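Local coordinates for protein neutral ceramidase (Pseudomonas aeruginosa, PDB 2ZWS) that cleaves the N-acyl linkage of ceramides to release sphingosine and a free fatty acid, and also runs the reverse synthesis, as a zinc-dependent secreted amidohydrolase, at residues Val302-Leu307 and Gln476-Asp481; Ala483-Leu486 and Pro491-Thr494. All coordinates share one frame; numbering follows the deposited sequence. Where two conformers were deposited one is given.

Contact 1 (Val302-Leu307 and Gln476-Asp481)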
loop_
_atom_site.group_PDB
_atom_site.type_symbol
_atom_site.label_atom_id
_atom_site.label_comp_id
_atom_site.label_asym_id
_atom_site.label_seq_id
_atom_site.Cartn_x
_atom_site.Cartn_y
_atom_site.Cartn_z
ATOM N N VAL A 302 -11.514 6.838 17.695
ATOM C CA VAL A 302 -11.556 6.322 19.082
ATOM C C VAL A 302 -10.282 6.679 19.828
ATOM O O VAL A 302 -9.186 6.381 19.361
ATOM C CB VAL A 302 -11.735 4.783 19.103
ATOM C CG1 VAL A 302 -11.896 4.275 20.524
ATOM C CG2 VAL A 302 -12.946 4.387 18.267
ATOM N N ASP A 303 -10.427 7.321 20.985
ATOM C CA ASP A 303 -9.269 7.558 21.829
ATOM C C ASP A 303 -8.885 6.255 22.576
ATOM O O ASP A 303 -9.664 5.725 23.410
ATOM C CB ASP A 303 -9.550 8.695 22.807
ATOM C CG ASP A 303 -8.304 9.122 23.594
ATOM O OD1 ASP A 303 -7.231 8.479 23.475
ATOM O OD2 ASP A 303 -8.401 10.153 24.309
ATOM N N PHE A 304 -7.714 5.723 22.224
ATOM C CA PHE A 304 -7.246 4.436 22.778
ATOM C C PHE A 304 -6.699 4.578 24.203
ATOM O O PHE A 304 -6.565 3.578 24.925
ATOM C CB PHE A 304 -6.206 3.792 21.820
ATOM C CG PHE A 304 -6.808 2.816 20.850
ATOM C CD1 PHE A 304 -7.997 3.116 20.178
ATOM C CD2 PHE A 304 -6.191 1.595 20.608
ATOM C CE1 PHE A 304 -8.573 2.192 19.292
ATOM C CE2 PHE A 304 -6.766 0.672 19.736
ATOM C CZ PHE A 304 -7.958 0.965 19.092
ATOM N N THR A 305 -6.413 5.806 24.623
ATOM C CA THR A 305 -5.806 6.036 25.949
ATOM C C THR A 305 -6.815 5.692 27.051
ATOM O O THR A 305 -7.912 6.255 27.104
ATOM C CB THR A 305 -5.290 7.480 26.056
ATOM O OG1 THR A 305 -4.288 7.701 25.047
ATOM C CG2 THR A 305 -4.663 7.731 27.429
ATOM N N ARG A 306 -6.418 4.753 27.920
ATOM C CA ARG A 306 -7.276 4.171 28.967
ATOM C C ARG A 306 -8.669 3.750 28.500
ATOM O O ARG A 306 -9.678 3.908 29.191
ATOM C CB ARG A 306 -7.273 4.978 30.285
ATOM C CG ARG A 306 -7.480 6.474 30.184
ATOM C CD ARG A 306 -6.941 7.166 31.435
ATOM N NE ARG A 306 -6.682 8.592 31.224
ATOM C CZ ARG A 306 -5.486 9.113 30.952
ATOM N NH1 ARG A 306 -5.363 10.421 30.779
ATOM N NH2 ARG A 306 -4.405 8.340 30.863
ATOM N N LEU A 307 -8.714 3.160 27.304
ATOM C CA LEU A 307 -9.956 2.631 26.783
ATOM C C LEU A 307 -10.453 1.434 27.591
ATOM O O LEU A 307 -9.767 0.419 27.663
ATOM C CB LEU A 307 -9.788 2.221 25.314
ATOM C CG LEU A 307 -11.034 1.701 24.596
ATOM C CD1 LEU A 307 -12.088 2.788 24.451
ATOM C CD2 LEU A 307 -10.626 1.167 23.215
ATOM N N GLN A 476 -11.992 -5.849 18.898
ATOM C CA GLN A 476 -13.171 -6.672 18.713
ATOM C C GLN A 476 -14.406 -5.961 19.289
ATOM O O GLN A 476 -15.455 -5.906 18.632
ATOM C CB GLN A 476 -12.986 -8.048 19.361
ATOM C CG GLN A 476 -14.040 -9.060 18.976
ATOM C CD GLN A 476 -13.577 -10.482 19.197
ATOM O OE1 GLN A 476 -12.460 -10.852 18.816
ATOM N NE2 GLN A 476 -14.443 -11.299 19.798
ATOM N N GLN A 477 -14.262 -5.387 20.474
ATOM C CA GLN A 477 -15.354 -4.625 21.088
ATOM C C GLN A 477 -15.794 -3.466 20.201
ATOM O O GLN A 477 -16.988 -3.254 19.999
ATOM C CB GLN A 477 -14.892 -4.051 22.411
ATOM C CG GLN A 477 -15.893 -3.120 23.066
ATOM C CD GLN A 477 -15.417 -2.696 24.418
ATOM O OE1 GLN A 477 -15.034 -1.539 24.624
ATOM N NE2 GLN A 477 -15.380 -3.639 25.338
ATOM N N LEU A 478 -14.811 -2.723 19.686
ATOM C CA LEU A 478 -15.101 -1.548 18.861
ATOM C C LEU A 478 -15.867 -1.919 17.591
ATOM O O LEU A 478 -16.856 -1.251 17.219
ATOM C CB LEU A 478 -13.807 -0.814 18.525
ATOM C CG LEU A 478 -13.114 -0.154 19.723
ATOM C CD1 LEU A 478 -11.739 0.359 19.332
ATOM C CD2 LEU A 478 -13.938 0.949 20.347
ATOM N N PHE A 479 -15.396 -2.957 16.906
ATOM C CA PHE A 479 -16.087 -3.425 15.707
ATOM C C PHE A 479 -17.449 -4.047 15.988
ATOM O O PHE A 479 -18.391 -3.872 15.203
ATOM C CB PHE A 479 -15.180 -4.351 14.892
ATOM C CG PHE A 479 -14.175 -3.613 14.046
ATOM C CD1 PHE A 479 -14.608 -2.870 12.944
ATOM C CD2 PHE A 479 -12.803 -3.645 14.334
ATOM C CE1 PHE A 479 -13.706 -2.166 12.141
ATOM C CE2 PHE A 479 -11.886 -2.928 13.489
ATOM C CZ PHE A 479 -12.364 -2.189 12.400
ATOM N N VAL A 480 -17.574 -4.811 17.077
ATOM C CA VAL A 480 -18.891 -5.378 17.394
ATOM C C VAL A 480 -19.885 -4.262 17.711
ATOM O O VAL A 480 -21.025 -4.265 17.189
ATOM C CB VAL A 480 -18.804 -6.412 18.536
ATOM C CG1 VAL A 480 -20.204 -6.704 19.121
ATOM C CG2 VAL A 480 -18.178 -7.674 17.981
ATOM N N ASP A 481 -19.454 -3.289 18.511
ATOM C CA ASP A 481 -20.341 -2.181 18.864
ATOM C C ASP A 481 -20.787 -1.413 17.601
ATOM O O ASP A 481 -21.960 -1.036 17.468
ATOM C CB ASP A 481 -19.694 -1.260 19.913
ATOM C CG ASP A 481 -19.623 -1.902 21.315
ATOM O OD1 ASP A 481 -20.180 -3.010 21.504
ATOM O OD2 ASP A 481 -19.019 -1.287 22.229
#
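Leu-478 reaches Val-302, Phe-304 and Leu-307 because its CG lies anti to its own carbonyl carbon (chi1 -67°) and a chi2 of 171° extends CD1 straight on from CA, while CD2 branches off to the side. Across from it, Leu-307 turns its CG anti to its backbone N (chi1 -177°) and sends CD2 forward to meet CD1 of Leu-478.

The CD2 methyl of Leu-478 faces both methyls of Val-302, tip to tip, and is 3.9 Å from CG1 of that valine. Its CD1 methyl comes obliquely to the Phe-304 ring, 3.7 Å from CE1 and 3.8 Å from CZ, and meets CD2 of Leu-307 tip to tip at 4.1 Å; it also lies 4.1 Å from CG1 of Val-302. A leucine's fork suits this place, since it lets one side chain reach the strand end and the turn after it at once. Valine, being beta-branched, fits the extended backbone at the strand end and offers two methyls close to the main chain.

The turn that presents Phe-304 and Leu-307 is shaped from within. Asp-303 makes an Asx turn, its OD1 accepting from the backbone N of Thr-305 at 3.0 Å and being met from above the carboxylate plane, while Leu-307 N bonds to Phe-304 O. The Phe-304 ring is further hemmed in by Tyr-467, edge to face, and by Tyr-475.

Farther along the helix, Asp-481 forms a salt bridge with Arg-310. The whole is apolar helix-on-sheet packing: helix 471-488 lies against the end of strand 295-303, an outermost strand of a four-stranded mixed sheet, and its Phe-479 packs on Ile-395 and Met-397 of strand 392-400.

Contact 2 (Ala483-Leu486 and Pro491-Thr494). With PLM (palmitic acid), chain G.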
loop_
_atom_site.group_PDB
_atom_site.type_symbol
_atom_site.label_atom_id
_atom_site.label_comp_id
_atom_site.label_asym_id
_atom_site.label_seq_id
_atom_site.Cartn_x
_atom_site.Cartn_y
_atom_site.Cartn_z
ATOM N N ALA A 483 -20.974 -2.692 14.539
ATOM C CA ALA A 483 -21.865 -3.594 13.795
ATOM C C ALA A 483 -23.280 -3.541 14.383
ATOM O O ALA A 483 -24.278 -3.548 13.651
ATOM C CB ALA A 483 -21.331 -5.038 13.846
ATOM N N VAL A 484 -23.368 -3.533 15.713
ATOM C CA VAL A 484 -24.666 -3.434 16.389
ATOM C C VAL A 484 -25.336 -2.103 16.061
ATOM O O VAL A 484 -26.525 -2.074 15.733
ATOM C CB VAL A 484 -24.508 -3.609 17.907
ATOM C CG1 VAL A 484 -25.820 -3.200 18.670
ATOM C CG2 VAL A 484 -24.135 -5.067 18.228
ATOM N N ALA A 485 -24.579 -1.003 16.110
ATOM C CA ALA A 485 -25.139 0.295 15.675
ATOM C C ALA A 485 -25.716 0.268 14.243
ATOM O O ALA A 485 -26.812 0.766 14.000
ATOM C CB ALA A 485 -24.097 1.403 15.828
ATOM N N LEU A 486 -24.963 -0.300 13.297
ATOM C CA LEU A 486 -25.472 -0.496 11.927
ATOM C C LEU A 486 -26.762 -1.292 11.927
ATOM O O LEU A 486 -27.737 -0.907 11.281
ATOM C CB LEU A 486 -24.434 -1.231 11.067
ATOM C CG LEU A 486 -23.494 -0.323 10.306
ATOM C CD1 LEU A 486 -22.227 -1.078 9.931
ATOM C CD2 LEU A 486 -24.168 0.280 9.089
ATOM N N PRO A 491 -26.587 5.865 15.549
ATOM C CA PRO A 491 -25.241 6.415 15.406
ATOM C C PRO A 491 -24.253 5.681 16.284
ATOM O O PRO A 491 -24.645 5.034 17.256
ATOM C CB PRO A 491 -25.379 7.849 15.915
ATOM C CG PRO A 491 -26.735 8.012 16.399
ATOM C CD PRO A 491 -27.479 6.757 16.327
ATOM N N VAL A 492 -22.971 5.761 15.934
ATOM C CA VAL A 492 -21.942 5.297 16.847
ATOM C C VAL A 492 -21.617 6.474 17.768
ATOM O O VAL A 492 -22.100 7.582 17.541
ATOM C CB VAL A 492 -20.696 4.761 16.098
ATOM C CG1 VAL A 492 -21.046 3.444 15.399
ATOM C CG2 VAL A 492 -20.198 5.784 15.102
ATOM N N GLU A 493 -20.794 6.248 18.784
ATOM C CA GLU A 493 -20.469 7.343 19.707
ATOM C C GLU A 493 -19.656 8.444 19.027
ATOM O O GLU A 493 -18.968 8.198 18.031
ATOM C CB GLU A 493 -19.854 6.853 21.029
ATOM C CG GLU A 493 -18.935 5.638 21.007
ATOM C CD GLU A 493 -19.628 4.293 20.805
ATOM O OE1 GLU A 493 -19.602 3.455 21.750
ATOM O OE2 GLU A 493 -20.156 4.044 19.692
ATOM N N THR A 494 -19.774 9.672 19.535
ATOM C CA THR A 494 -19.138 10.819 18.885
ATOM C C THR A 494 -17.639 10.591 18.759
ATOM O O THR A 494 -17.009 10.051 19.660
ATOM C CB THR A 494 -19.379 12.131 19.648
ATOM O OG1 THR A 494 -19.010 11.943 21.016
ATOM C CG2 THR A 494 -20.848 12.536 19.570
HETATM C C1 PLM G . -27.552 6.937 11.216
HETATM O O1 PLM G . -27.468 7.221 9.993
HETATM O O2 PLM G . -28.165 5.899 11.563
HETATM C C2 PLM G . -26.930 7.835 12.257
HETATM C C3 PLM G . -25.474 8.106 11.886
HETATM C C4 PLM G . -24.868 9.144 12.822
HETATM C C5 PLM G . -25.282 10.584 12.527
HETATM C C6 PLM G . -24.367 11.524 13.306
HETATM C C7 PLM G . -25.006 11.965 14.618
HETATM C C8 PLM G . -24.366 11.300 15.829
HETATM C C9 PLM G . -24.876 11.926 17.126
HETATM C CA PLM G . -25.419 10.882 18.094
HETATM C CB PLM G . -24.351 10.442 19.092
HETATM C CC PLM G . -24.339 8.923 19.211
HETATM C CD PLM G . -24.578 8.471 20.648
HETATM C CE PLM G . -25.012 7.011 20.721
HETATM C CF PLM G . -23.819 6.069 20.865
HETATM C CG PLM G . -23.365 5.943 22.316
#
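Ala-485 and Val-492 meet through their methyls, CB of the alanine lying 3.7 Å from CG1 of the valine. The same CB also sits 3.9 Å from the carbonyl O of Pro-491, so the alanine is covered partly by a side chain and partly by backbone. Its small size suits the place: with the CA atoms of Ala-485 and Val-492 6.1 Å apart, the gap takes the alanine methyl against one valine methyl.

A bound palmitic acid bends around the loop. Pro-491, with a rigid apolar ring, lies against the lipid tail, its CB 3.4 Å from C4 of the lipid and its CG 3.6 Å from the lipid atom CA. The carbonyl O of Val-492 comes within 3.1 Å of the lipid atom CC, and CB of Glu-493 lies 3.8 Å from CG of the palmitic acid, its terminal methyl.

Val-492 sends CG1 to the helix by placing it anti to its carbonyl carbon (chi1 -70°). A branched apolar residue fits here, turning one methyl to Ala-485 while the side chain also packs against Arg-298 and Arg-300 of strand 295-303. On the helix side, Ala-483 packs on Val-424 and Ser-428 of helix 414-428, and Leu-486 on Met-397 of strand 392-400.

This is the close return of a loop on the last turns of the helix it has just left, with a palmitic acid bound in this crystal lying along its proline and the backbone that follows.

How the contacts relate
From the N terminus, strand 295-303 and the turn after it come first, and contact 1 joins them to helix 471-488 across 168 intervening residues, closing a long loop that includes strands 392-400 and 403-407 and helix 414-428. Contact 2 opens only after contact 1 has closed. It spans just four residues, as the chain leaving the same helix folds back on it. The two are therefore in series, neither nested nor crossed, with centres about 12 Å apart, both using helix 471-488. Contact 1 ties the helix to a sheet edge distant in sequence, whereas contact 2 settles the loop that leads on toward strand 526-528.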